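Local coordinates for protein 6-phosphogluconate dehydrogenase (Pseudomonas syringae, PDB 5U5G) that probably catalyses an NADPH-dependent ketone reduction in fosfomycin biosynthesis and binds NADP together with (2-oxopropyl)phosphonic acid, at residues A49-A54 with P79-L84; I92-S97 with I119-S124; L222-S227 with D278-F283. All coordinates share one frame; numbering follows the deposited sequence.

Contact 1: residues A49-A54 with P79-L84; sequences APDIVA and PDRGLL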
loop_
_atom_site.group_PDB
_atom_site.type_symbol
_atom_site.label_atom_id
_atom_site.label_comp_id
_atom_site.label_asym_id
_atom_site.label_seq_id
_atom_site.Cartn_x
_atom_site.Cartn_y
_atom_site.Cartn_z
ATOM N N ALA A 49 18.553 -34.706 3.435
ATOM C CA ALA A 49 18.435 -35.608 2.297
ATOM C C ALA A 49 19.436 -35.167 1.237
ATOM O O ALA A 49 19.369 -34.011 0.794
ATOM C CB ALA A 49 17.008 -35.605 1.730
ATOM N N PRO A 50 20.395 -36.013 0.827
ATOM C CA PRO A 50 21.401 -35.566 -0.151
ATOM C C PRO A 50 20.887 -35.482 -1.577
ATOM O O PRO A 50 21.568 -34.895 -2.429
ATOM C CB PRO A 50 22.501 -36.639 -0.037
ATOM C CG PRO A 50 21.749 -37.876 0.385
ATOM C CD PRO A 50 20.706 -37.357 1.354
ATOM N N ASP A 51 19.735 -36.069 -1.877
ATOM C CA ASP A 51 19.185 -36.001 -3.219
ATOM C C ASP A 51 17.692 -36.292 -3.140
ATOM O O ASP A 51 17.157 -36.622 -2.077
ATOM C CB ASP A 51 19.919 -36.949 -4.184
ATOM C CG ASP A 51 19.874 -38.417 -3.753
ATOM O OD1 ASP A 51 19.029 -38.819 -2.919
ATOM O OD2 ASP A 51 20.700 -39.192 -4.279
ATOM N N ILE A 52 17.030 -36.180 -4.294
ATOM C CA ILE A 52 15.576 -36.290 -4.383
ATOM C C ILE A 52 15.116 -37.726 -4.174
ATOM O O ILE A 52 13.999 -37.967 -3.692
ATOM C CB ILE A 52 15.113 -35.713 -5.739
ATOM C CG1 ILE A 52 15.465 -34.226 -5.826
ATOM C CG2 ILE A 52 13.627 -35.916 -5.974
ATOM C CD1 ILE A 52 15.094 -33.446 -4.605
ATOM N N VAL A 53 15.961 -38.700 -4.519
ATOM C CA VAL A 53 15.647 -40.097 -4.241
ATOM C C VAL A 53 15.483 -40.312 -2.744
ATOM O O VAL A 53 14.476 -40.865 -2.280
ATOM C CB VAL A 53 16.736 -41.019 -4.819
ATOM C CG1 VAL A 53 16.549 -42.450 -4.315
ATOM C CG2 VAL A 53 16.722 -40.967 -6.336
ATOM N N ALA A 54 16.481 -39.886 -1.963
ATOM C CA ALA A 54 16.413 -40.056 -0.519
ATOM C C ALA A 54 15.221 -39.314 0.060
ATOM O O ALA A 54 14.560 -39.804 0.985
ATOM C CB ALA A 54 17.710 -39.570 0.133
ATOM N N PRO A 79 16.341 -36.538 -15.638
ATOM C CA PRO A 79 15.964 -37.943 -15.814
ATOM C C PRO A 79 16.471 -38.795 -14.655
ATOM O O PRO A 79 17.555 -38.562 -14.116
ATOM C CB PRO A 79 16.611 -38.332 -17.150
ATOM C CG PRO A 79 17.638 -37.273 -17.427
ATOM C CD PRO A 79 17.142 -36.021 -16.768
ATOM N N ASP A 80 15.634 -39.749 -14.241
ATOM C CA ASP A 80 15.914 -40.682 -13.149
ATOM C C ASP A 80 16.043 -40.007 -11.783
ATOM O O ASP A 80 15.468 -40.493 -10.800
ATOM C CB ASP A 80 17.179 -41.490 -13.452
ATOM C CG ASP A 80 17.100 -42.211 -14.787
ATOM O OD1 ASP A 80 16.043 -42.800 -15.091
ATOM O OD2 ASP A 80 18.092 -42.176 -15.539
ATOM N N ARG A 81 16.797 -38.908 -11.692
ATOM C CA ARG A 81 17.064 -38.280 -10.400
ATOM C C ARG A 81 16.000 -37.277 -9.964
ATOM O O ARG A 81 15.881 -37.010 -8.765
ATOM C CB ARG A 81 18.422 -37.570 -10.417
ATOM C CG ARG A 81 19.618 -38.501 -10.529
ATOM C CD ARG A 81 20.931 -37.718 -10.589
ATOM N NE ARG A 81 21.612 -37.600 -9.295
ATOM C CZ ARG A 81 21.510 -36.559 -8.467
ATOM N NH1 ARG A 81 20.738 -35.520 -8.775
ATOM N NH2 ARG A 81 22.185 -36.558 -7.320
ATOM N N GLY A 82 15.222 -36.721 -10.889
ATOM C CA GLY A 82 14.332 -35.630 -10.559
ATOM C C GLY A 82 13.033 -36.084 -9.931
ATOM O O GLY A 82 12.763 -37.272 -9.762
ATOM N N LEU A 83 12.198 -35.088 -9.605
ATOM C CA LEU A 83 10.961 -35.344 -8.869
ATOM C C LEU A 83 10.009 -36.236 -9.660
ATOM O O LEU A 83 9.506 -37.237 -9.136
ATOM C CB LEU A 83 10.280 -34.022 -8.499
ATOM C CG LEU A 83 10.805 -33.306 -7.249
ATOM C CD1 LEU A 83 10.145 -31.951 -7.057
ATOM C CD2 LEU A 83 10.589 -34.165 -6.027
ATOM N N LEU A 84 9.745 -35.889 -10.926
ATOM C CA LEU A 84 8.775 -36.658 -11.707
ATOM C C LEU A 84 9.186 -38.120 -11.821
ATOM O O LEU A 84 8.325 -39.002 -11.883
ATOM C CB LEU A 84 8.588 -36.035 -13.097
ATOM C CG LEU A 84 7.868 -34.680 -13.120
ATOM C CD1 LEU A 84 8.174 -33.913 -14.388
ATOM C CD2 LEU A 84 6.356 -34.822 -12.958
HETATM O O HOH W 1 17.895 -37.142 -6.702
#
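With CG1 of I52 beside its own backbone N (chi1 -63°), the CG2 branch is left anti to that nitrogen and faces L83. The end of L83 turns back to it through CD2. The two branched chains cross at about a right angle, I52 CG2 lying 3.5 Å from L83 CD2. Closer to the backbone, I52 CB sits 3.4 Å from the carbonyl oxygen R81 O.

Next to this apolar touch a water bridges the backbones. I52 N donates to water 1 at 2.7 Å, and the same water donates to R81 O at 2.9 Å, so a backbone amide and a carbonyl that do not bond directly are still coupled. The water also lies over one face of the R81 guanidinium, offset toward its rim. A bend at chi3 (97°) carries that group back to D51, where R81 NH2 lies 3.9 Å from D51 CB. The aspartate oxygen D51 OD2 is 4.3 Å from R81 NH2 but well out of the guanidinium plane, so their attraction is probably electrostatic alone.

The other oxygen is engaged within its own segment: D51 OD1 accepts from A54 N at 2.9 Å in a nearly straight bond. On the sheet side, I52 and L83 both touch I8 of strand 5-8, and L83 also touches L62 and V64 of strand 61-64. A helix N-capped by D51 is thus seated beside the turn that leads into the short, weakly bonded helix 83-86, on the parallel strands 5-8 and 61-64 of the Rossmann-type NAD-binding domain.

Contact 2: residues I92-S97 with I119-S124; sequences IVVDLS and IECPVS. With 7VD ((2-oxopropyl)phosphonic acid), chain F; NAP (NADP nicotinamide-adenine-dinucleotide phosphate), chain E.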
loop_
_atom_site.group_PDB
_atom_site.type_symbol
_atom_site.label_atom_id
_atom_site.label_comp_id
_atom_site.label_asym_id
_atom_site.label_seq_id
_atom_site.Cartn_x
_atom_site.Cartn_y
_atom_site.Cartn_z
ATOM N N ILE A 92 2.064 -35.850 -3.184
ATOM C CA ILE A 92 1.682 -34.455 -3.379
ATOM C C ILE A 92 2.931 -33.585 -3.258
ATOM O O ILE A 92 3.706 -33.739 -2.307
ATOM C CB ILE A 92 0.611 -34.011 -2.362
ATOM C CG1 ILE A 92 -0.642 -34.883 -2.487
ATOM C CG2 ILE A 92 0.264 -32.527 -2.553
ATOM C CD1 ILE A 92 -1.628 -34.727 -1.335
ATOM N N VAL A 93 3.139 -32.688 -4.227
ATOM C CA VAL A 93 4.175 -31.662 -4.135
ATOM C C VAL A 93 3.498 -30.297 -4.055
ATOM O O VAL A 93 2.650 -29.958 -4.892
ATOM C CB VAL A 93 5.165 -31.734 -5.312
ATOM C CG1 VAL A 93 6.032 -30.490 -5.356
ATOM C CG2 VAL A 93 6.046 -32.980 -5.193
ATOM N N VAL A 94 3.858 -29.531 -3.037
ATOM C CA VAL A 94 3.330 -28.188 -2.818
ATOM C C VAL A 94 4.435 -27.218 -3.221
ATOM O O VAL A 94 5.435 -27.075 -2.514
ATOM C CB VAL A 94 2.892 -27.991 -1.363
ATOM C CG1 VAL A 94 2.418 -26.555 -1.107
ATOM C CG2 VAL A 94 1.815 -29.014 -1.003
ATOM N N ASP A 95 4.284 -26.571 -4.377
ATOM C CA ASP A 95 5.343 -25.715 -4.915
ATOM C C ASP A 95 5.057 -24.286 -4.468
ATOM O O ASP A 95 4.085 -23.667 -4.913
ATOM C CB ASP A 95 5.431 -25.832 -6.438
ATOM C CG ASP A 95 6.721 -25.219 -7.018
ATOM O OD1 ASP A 95 7.285 -24.290 -6.401
ATOM O OD2 ASP A 95 7.164 -25.663 -8.109
ATOM N N LEU A 96 5.907 -23.768 -3.585
ATOM C CA LEU A 96 5.758 -22.437 -3.023
ATOM C C LEU A 96 6.493 -21.376 -3.821
ATOM O O LEU A 96 6.532 -20.216 -3.389
ATOM C CB LEU A 96 6.259 -22.416 -1.584
ATOM C CG LEU A 96 5.719 -23.505 -0.665
ATOM C CD1 LEU A 96 6.679 -23.675 0.495
ATOM C CD2 LEU A 96 4.326 -23.131 -0.173
ATOM N N SER A 97 7.072 -21.740 -4.961
ATOM C CA SER A 97 7.840 -20.804 -5.769
ATOM C C SER A 97 6.910 -19.919 -6.589
ATOM O O SER A 97 5.749 -20.250 -6.843
ATOM C CB SER A 97 8.795 -21.552 -6.708
ATOM O OG SER A 97 9.460 -22.606 -6.016
ATOM N N ILE A 119 0.420 -29.191 -6.307
ATOM C CA ILE A 119 -0.303 -28.087 -5.678
ATOM C C ILE A 119 0.511 -26.820 -5.908
ATOM O O ILE A 119 1.647 -26.696 -5.427
ATOM C CB ILE A 119 -0.559 -28.329 -4.186
ATOM C CG1 ILE A 119 -1.506 -29.524 -3.981
ATOM C CG2 ILE A 119 -1.156 -27.082 -3.534
ATOM C CD1 ILE A 119 -2.897 -29.342 -4.589
ATOM N N GLU A 120 -0.064 -25.900 -6.672
ATOM C CA GLU A 120 0.546 -24.625 -7.029
ATOM C C GLU A 120 0.223 -23.631 -5.914
ATOM O O GLU A 120 -0.930 -23.232 -5.756
ATOM C CB GLU A 120 -0.005 -24.199 -8.392
ATOM C CG GLU A 120 0.222 -22.779 -8.863
ATOM C CD GLU A 120 -0.610 -22.457 -10.117
ATOM O OE1 GLU A 120 -1.079 -23.396 -10.805
ATOM O OE2 GLU A 120 -0.815 -21.264 -10.405
ATOM N N CYS A 121 1.227 -23.256 -5.109
ATOM C CA CYS A 121 0.981 -22.543 -3.848
ATOM C C CYS A 121 1.955 -21.379 -3.645
ATOM O O CYS A 121 2.734 -21.362 -2.681
ATOM C CB CYS A 121 1.056 -23.529 -2.676
ATOM S SG CYS A 121 0.429 -22.908 -1.089
ATOM N N PRO A 122 1.928 -20.366 -4.519
ATOM C CA PRO A 122 2.753 -19.177 -4.262
ATOM C C PRO A 122 2.286 -18.488 -2.986
ATOM O O PRO A 122 1.130 -18.623 -2.575
ATOM C CB PRO A 122 2.533 -18.300 -5.503
ATOM C CG PRO A 122 1.204 -18.762 -6.084
ATOM C CD PRO A 122 1.152 -20.246 -5.776
ATOM N N VAL A 123 3.210 -17.780 -2.329
ATOM C CA VAL A 123 2.943 -17.197 -1.018
ATOM C C VAL A 123 3.369 -15.735 -0.990
ATOM O O VAL A 123 4.126 -15.264 -1.840
ATOM C CB VAL A 123 3.651 -17.973 0.110
ATOM C CG1 VAL A 123 3.112 -19.404 0.202
ATOM C CG2 VAL A 123 5.163 -17.964 -0.111
ATOM N N SER A 124 2.874 -15.015 0.015
ATOM C CA SER A 124 3.255 -13.623 0.210
ATOM C C SER A 124 3.299 -13.323 1.701
ATOM O O SER A 124 2.488 -13.836 2.478
ATOM C CB SER A 124 2.283 -12.678 -0.502
ATOM O OG SER A 124 2.728 -11.343 -0.446
HETATM P P1 7VD F . 6.414 -10.972 -0.705
HETATM C C1 7VD F . 8.037 -11.134 -1.501
HETATM O O2 7VD F . 5.241 -11.113 -1.646
HETATM O O3 7VD F . 6.259 -11.926 0.456
HETATM O O4 7VD F . 6.517 -9.553 -0.199
HETATM C C6 7VD F . 8.041 -11.631 -2.924
HETATM O O7 7VD F . 7.234 -12.476 -3.309
HETATM C C8 7VD F . 9.084 -11.025 -3.823
HETATM P PA NAP E . 16.866 -17.347 -2.644
HETATM O O1A NAP E . 17.649 -16.735 -3.747
HETATM O O2A NAP E . 17.046 -16.889 -1.218
HETATM O O5B NAP E . 17.050 -18.998 -2.676
HETATM C C5B NAP E . 16.805 -19.422 -3.994
HETATM C C4B NAP E . 16.652 -20.957 -3.939
HETATM O O4B NAP E . 16.539 -21.515 -5.248
HETATM C C3B NAP E . 17.900 -21.581 -3.216
HETATM O O3B NAP E . 17.497 -22.718 -2.517
HETATM C C2B NAP E . 18.736 -22.028 -4.431
HETATM O O2B NAP E . 19.541 -23.081 -4.217
HETATM C C1B NAP E . 17.548 -22.501 -5.361
HETATM N N9A NAP E . 18.031 -22.574 -6.727
HETATM C C8A NAP E . 18.196 -21.539 -7.670
HETATM N N7A NAP E . 18.710 -21.976 -8.852
HETATM C C5A NAP E . 18.888 -23.351 -8.644
HETATM C C6A NAP E . 19.386 -24.376 -9.468
HETATM N N6A NAP E . 19.803 -24.111 -10.749
HETATM N N1A NAP E . 19.472 -25.658 -9.030
HETATM C C2A NAP E . 19.044 -25.877 -7.748
HETATM N N3A NAP E . 18.544 -25.015 -6.851
HETATM C C4A NAP E . 18.474 -23.735 -7.329
HETATM O O3 NAP E . 15.362 -16.988 -3.198
HETATM P PN NAP E . 14.251 -16.816 -2.058
HETATM O O1N NAP E . 14.224 -17.930 -1.087
HETATM O O2N NAP E . 14.005 -15.373 -1.676
HETATM O O5D NAP E . 12.796 -17.086 -2.983
HETATM C C5D NAP E . 12.574 -18.406 -3.209
HETATM C C4D NAP E . 11.193 -18.511 -3.831
HETATM O O4D NAP E . 10.205 -17.941 -2.935
HETATM C C3D NAP E . 11.152 -17.645 -5.160
HETATM O O3D NAP E . 10.352 -18.308 -6.097
HETATM C C2D NAP E . 10.505 -16.355 -4.708
HETATM O O2D NAP E . 9.771 -15.714 -5.719
HETATM C C1D NAP E . 9.515 -16.912 -3.633
HETATM N N1N NAP E . 9.155 -15.895 -2.666
HETATM C C2N NAP E . 10.135 -15.198 -1.909
HETATM C C3N NAP E . 9.718 -14.302 -0.948
HETATM C C7N NAP E . 10.698 -13.589 -0.125
HETATM O O7N NAP E . 10.372 -12.812 0.775
HETATM N N7N NAP E . 12.049 -13.821 -0.312
HETATM C C4N NAP E . 8.259 -14.067 -0.654
HETATM C C5N NAP E . 7.346 -14.825 -1.510
HETATM C C6N NAP E . 7.788 -15.658 -2.451
HETATM P P2B NAP E . 21.198 -22.665 -3.513
HETATM O O1X NAP E . 20.776 -22.382 -2.105
HETATM O O2X NAP E . 21.984 -23.958 -3.753
HETATM O O3X NAP E . 21.546 -21.482 -4.384
HETATM O O HOH W 2 5.822 -17.673 -4.053
#
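V94 touches I119 on the adjacent strand and C121 in the break of that strand. Its CG1 comes within 3.7 Å of C121 CB, while CG2 lies alongside I119 CB. I92 is on the same side of the sheet as V94: its CG2 meets I119 CG1 at 3.8 Å, the two isoleucines running side by side and pointing the same way, with helix 143-156 packed against both. L96 holds CG beside its backbone N (chi1 -50°), which swings CD2 toward the other segment, to 3.9 Å from V123 CG1 and close to C121 SG.

Strands 92-95 and 117-124 are the parallel neighbours of a beta-alpha-beta unit whose crossover is helix 101-113, part of the Rossmann-type sheet. Three backbone bonds zip them: I119 N to V93 O, D95 N to I119 O at 2.8 Å, and C121 N to D95 O, the last less straight, and tilted from the carbonyl plane. Further on, water 2 takes over, donating to L96 O and accepting from V123 N.

The D95 carboxylate is turned along its own chain, CG anti to the backbone N (chi1 -167°). D95 OD1 accepts from S97 N at 2.9 Å, which makes an Asx turn, and from S97 OG at 2.8 Å; Y76 and Y118 bond OD2. E120, on the face it shares with D95, is held by G167, Q170 and H108. At the ligand end, V123 O lies 3.3 Å from NADP C5N of the nicotinamide ring, and S124 OG donates to phosphonate oxygen O2 of (2-oxopropyl)phosphonic acid at 2.8 Å. R212 of the second subunit also bonds S124 OG through its backbone N.

Contact 3: residues L222-S227 with D278-F283; sequences LGYALS and DQCQYF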
loop_
_atom_site.group_PDB
_atom_site.type_symbol
_atom_site.label_atom_id
_atom_site.label_comp_id
_atom_site.label_asym_id
_atom_site.label_seq_id
_atom_site.Cartn_x
_atom_site.Cartn_y
_atom_site.Cartn_z
ATOM N N LEU A 222 10.160 1.640 4.967
ATOM C CA LEU A 222 10.416 2.322 6.236
ATOM C C LEU A 222 11.267 1.469 7.166
ATOM O O LEU A 222 12.188 1.978 7.812
ATOM C CB LEU A 222 9.105 2.663 6.930
ATOM C CG LEU A 222 8.242 3.748 6.302
ATOM C CD1 LEU A 222 6.851 3.629 6.910
ATOM C CD2 LEU A 222 8.854 5.093 6.587
ATOM N N GLY A 223 10.943 0.180 7.280
ATOM C CA GLY A 223 11.779 -0.704 8.078
ATOM C C GLY A 223 13.220 -0.701 7.609
ATOM O O GLY A 223 14.152 -0.722 8.421
ATOM N N TYR A 224 13.419 -0.653 6.286
ATOM C CA TYR A 224 14.762 -0.599 5.716
ATOM C C TYR A 224 15.466 0.692 6.098
ATOM O O TYR A 224 16.653 0.684 6.461
ATOM C CB TYR A 224 14.694 -0.730 4.193
ATOM C CG TYR A 224 16.045 -0.917 3.504
ATOM C CD1 TYR A 224 16.659 -2.169 3.461
ATOM C CD2 TYR A 224 16.680 0.144 2.864
ATOM C CE1 TYR A 224 17.903 -2.357 2.812
ATOM C CE2 TYR A 224 17.903 -0.029 2.206
ATOM C CZ TYR A 224 18.509 -1.282 2.189
ATOM O OH TYR A 224 19.718 -1.461 1.549
ATOM N N ALA A 225 14.764 1.822 5.989
ATOM C CA ALA A 225 15.392 3.098 6.308
ATOM C C ALA A 225 15.612 3.242 7.811
ATOM O O ALA A 225 16.663 3.725 8.244
ATOM C CB ALA A 225 14.547 4.252 5.759
ATOM N N LEU A 226 14.648 2.799 8.624
ATOM C CA LEU A 226 14.751 2.986 10.069
ATOM C C LEU A 226 15.871 2.142 10.666
ATOM O O LEU A 226 16.541 2.570 11.610
ATOM C CB LEU A 226 13.422 2.648 10.743
ATOM C CG LEU A 226 12.319 3.682 10.518
ATOM C CD1 LEU A 226 10.978 3.111 10.993
ATOM C CD2 LEU A 226 12.647 4.989 11.223
ATOM N N SER A 227 16.071 0.935 10.150
ATOM C CA SER A 227 17.101 0.055 10.676
ATOM C C SER A 227 18.485 0.369 10.122
ATOM O O SER A 227 19.450 -0.285 10.513
ATOM C CB SER A 227 16.742 -1.399 10.373
ATOM O OG SER A 227 16.782 -1.633 8.970
ATOM N N ASP A 278 19.762 -6.067 -1.872
ATOM C CA ASP A 278 18.382 -5.923 -1.423
ATOM C C ASP A 278 17.547 -5.162 -2.451
ATOM O O ASP A 278 18.020 -4.210 -3.086
ATOM C CB ASP A 278 18.346 -5.198 -0.072
ATOM C CG ASP A 278 17.085 -5.491 0.722
ATOM O OD1 ASP A 278 16.033 -4.831 0.483
ATOM O OD2 ASP A 278 17.149 -6.386 1.593
ATOM N N GLN A 279 16.287 -5.593 -2.604
ATOM C CA GLN A 279 15.327 -4.851 -3.420
ATOM C C GLN A 279 15.283 -3.371 -3.040
ATOM O O GLN A 279 15.088 -2.512 -3.905
ATOM C CB GLN A 279 13.925 -5.473 -3.283
ATOM C CG GLN A 279 13.456 -5.599 -1.830
ATOM C CD GLN A 279 12.056 -6.156 -1.682
ATOM O OE1 GLN A 279 11.356 -6.404 -2.673
ATOM N NE2 GLN A 279 11.640 -6.377 -0.435
ATOM N N CYS A 280 15.471 -3.055 -1.762
ATOM C CA CYS A 280 15.427 -1.672 -1.296
ATOM C C CYS A 280 16.669 -0.873 -1.652
ATOM O O CYS A 280 16.749 0.288 -1.256
ATOM C CB CYS A 280 15.216 -1.625 0.216
ATOM S SG CYS A 280 13.646 -2.323 0.756
ATOM N N GLN A 281 17.629 -1.439 -2.390
ATOM C CA GLN A 281 18.789 -0.656 -2.820
ATOM C C GLN A 281 18.445 0.404 -3.865
ATOM O O GLN A 281 19.322 1.193 -4.241
ATOM C CB GLN A 281 19.884 -1.595 -3.334
ATOM C CG GLN A 281 20.843 -2.040 -2.219
ATOM C CD GLN A 281 21.603 -0.860 -1.629
ATOM O OE1 GLN A 281 22.440 -0.264 -2.298
ATOM N NE2 GLN A 281 21.301 -0.506 -0.384
ATOM N N TYR A 282 17.196 0.452 -4.337
ATOM C CA TYR A 282 16.736 1.637 -5.054
ATOM C C TYR A 282 17.053 2.915 -4.275
ATOM O O TYR A 282 17.307 3.956 -4.884
ATOM C CB TYR A 282 15.230 1.538 -5.320
ATOM C CG TYR A 282 14.661 2.634 -6.223
ATOM C CD1 TYR A 282 15.376 3.109 -7.316
ATOM C CD2 TYR A 282 13.386 3.151 -6.004
ATOM C CE1 TYR A 282 14.841 4.090 -8.161
ATOM C CE2 TYR A 282 12.844 4.132 -6.838
ATOM C CZ TYR A 282 13.568 4.588 -7.913
ATOM O OH TYR A 282 13.019 5.560 -8.727
ATOM N N PHE A 283 17.027 2.851 -2.934
ATOM C CA PHE A 283 17.417 3.985 -2.092
ATOM C C PHE A 283 18.760 4.551 -2.521
ATOM O O PHE A 283 18.900 5.754 -2.746
ATOM C CB PHE A 283 17.501 3.565 -0.616
ATOM C CG PHE A 283 16.247 3.818 0.177
ATOM C CD1 PHE A 283 15.758 5.111 0.346
ATOM C CD2 PHE A 283 15.574 2.761 0.780
ATOM C CE1 PHE A 283 14.598 5.333 1.090
ATOM C CE2 PHE A 283 14.434 2.972 1.529
ATOM C CZ PHE A 283 13.940 4.260 1.683
#
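Y224 reaches across to C280 with its ring extended away from the helix, CG anti to the backbone N (chi1 -170°). At the root, Y224 CB lies 3.9 Å from C280 SG. The ring is then covered on one face by C280 CB, which stands almost over its centre, 3.4 Å from the Y224 ring centroid, in a CH-pi contact; the sulfur sits more obliquely. CD1 and CE1 run along the carboxylate of D278, CE1 coming to 3.9 Å from D278 CG. At CD2 the ring meets F283: Y224 CD2 lies 3.5 Å from F283 CD2. The ring planes are nearly parallel, 8° apart, but neither ring lies over the other's face.

D278 makes an Asx turn, OD1 accepting from C280 N as well as from S232, and so leads into the 3-10 segment 279-281 and helix 282-287. This turn lies against helix 216-226 in the all-helical C-terminal domain. Beyond CE2, which is 3.7 Å from the carbonyl C280 O, the tip ends in a hydrogen bond: Q281 NE2 donates to Y224 OH at 2.7 Å, with the hydroxyl in the amide plane. Q281 is bent at chi2 to reach it, and its OE1 is taken by S284. A225 CB adds a looser touch on F283 CZ at 4.1 Å, while F283 also packs on I188 and S192 of helix 168-196.

From the N terminus the three contacts close in series, and their loops neither nest nor cross. Contact 1 shuts a loop through strand 61-64 and helix 69-77, bringing the N-terminal turn of helix 52-58 beside the turn before helix 83-86. Strand 92-95 is the next element after helix 83-86; there contact 2 opens and closes around helix 101-113. The two centres are about 19 Å apart, in the same NAD-binding domain. After helix 168-196 begins the C-terminal part, contact 3 closes a longer loop through helices 236-247 and 257-273, joining helix 216-226 to the 3-10 segment 279-281 and the first turn of the last helix. Its centre is about 38 Å from that of contact 1, across the chain's centre.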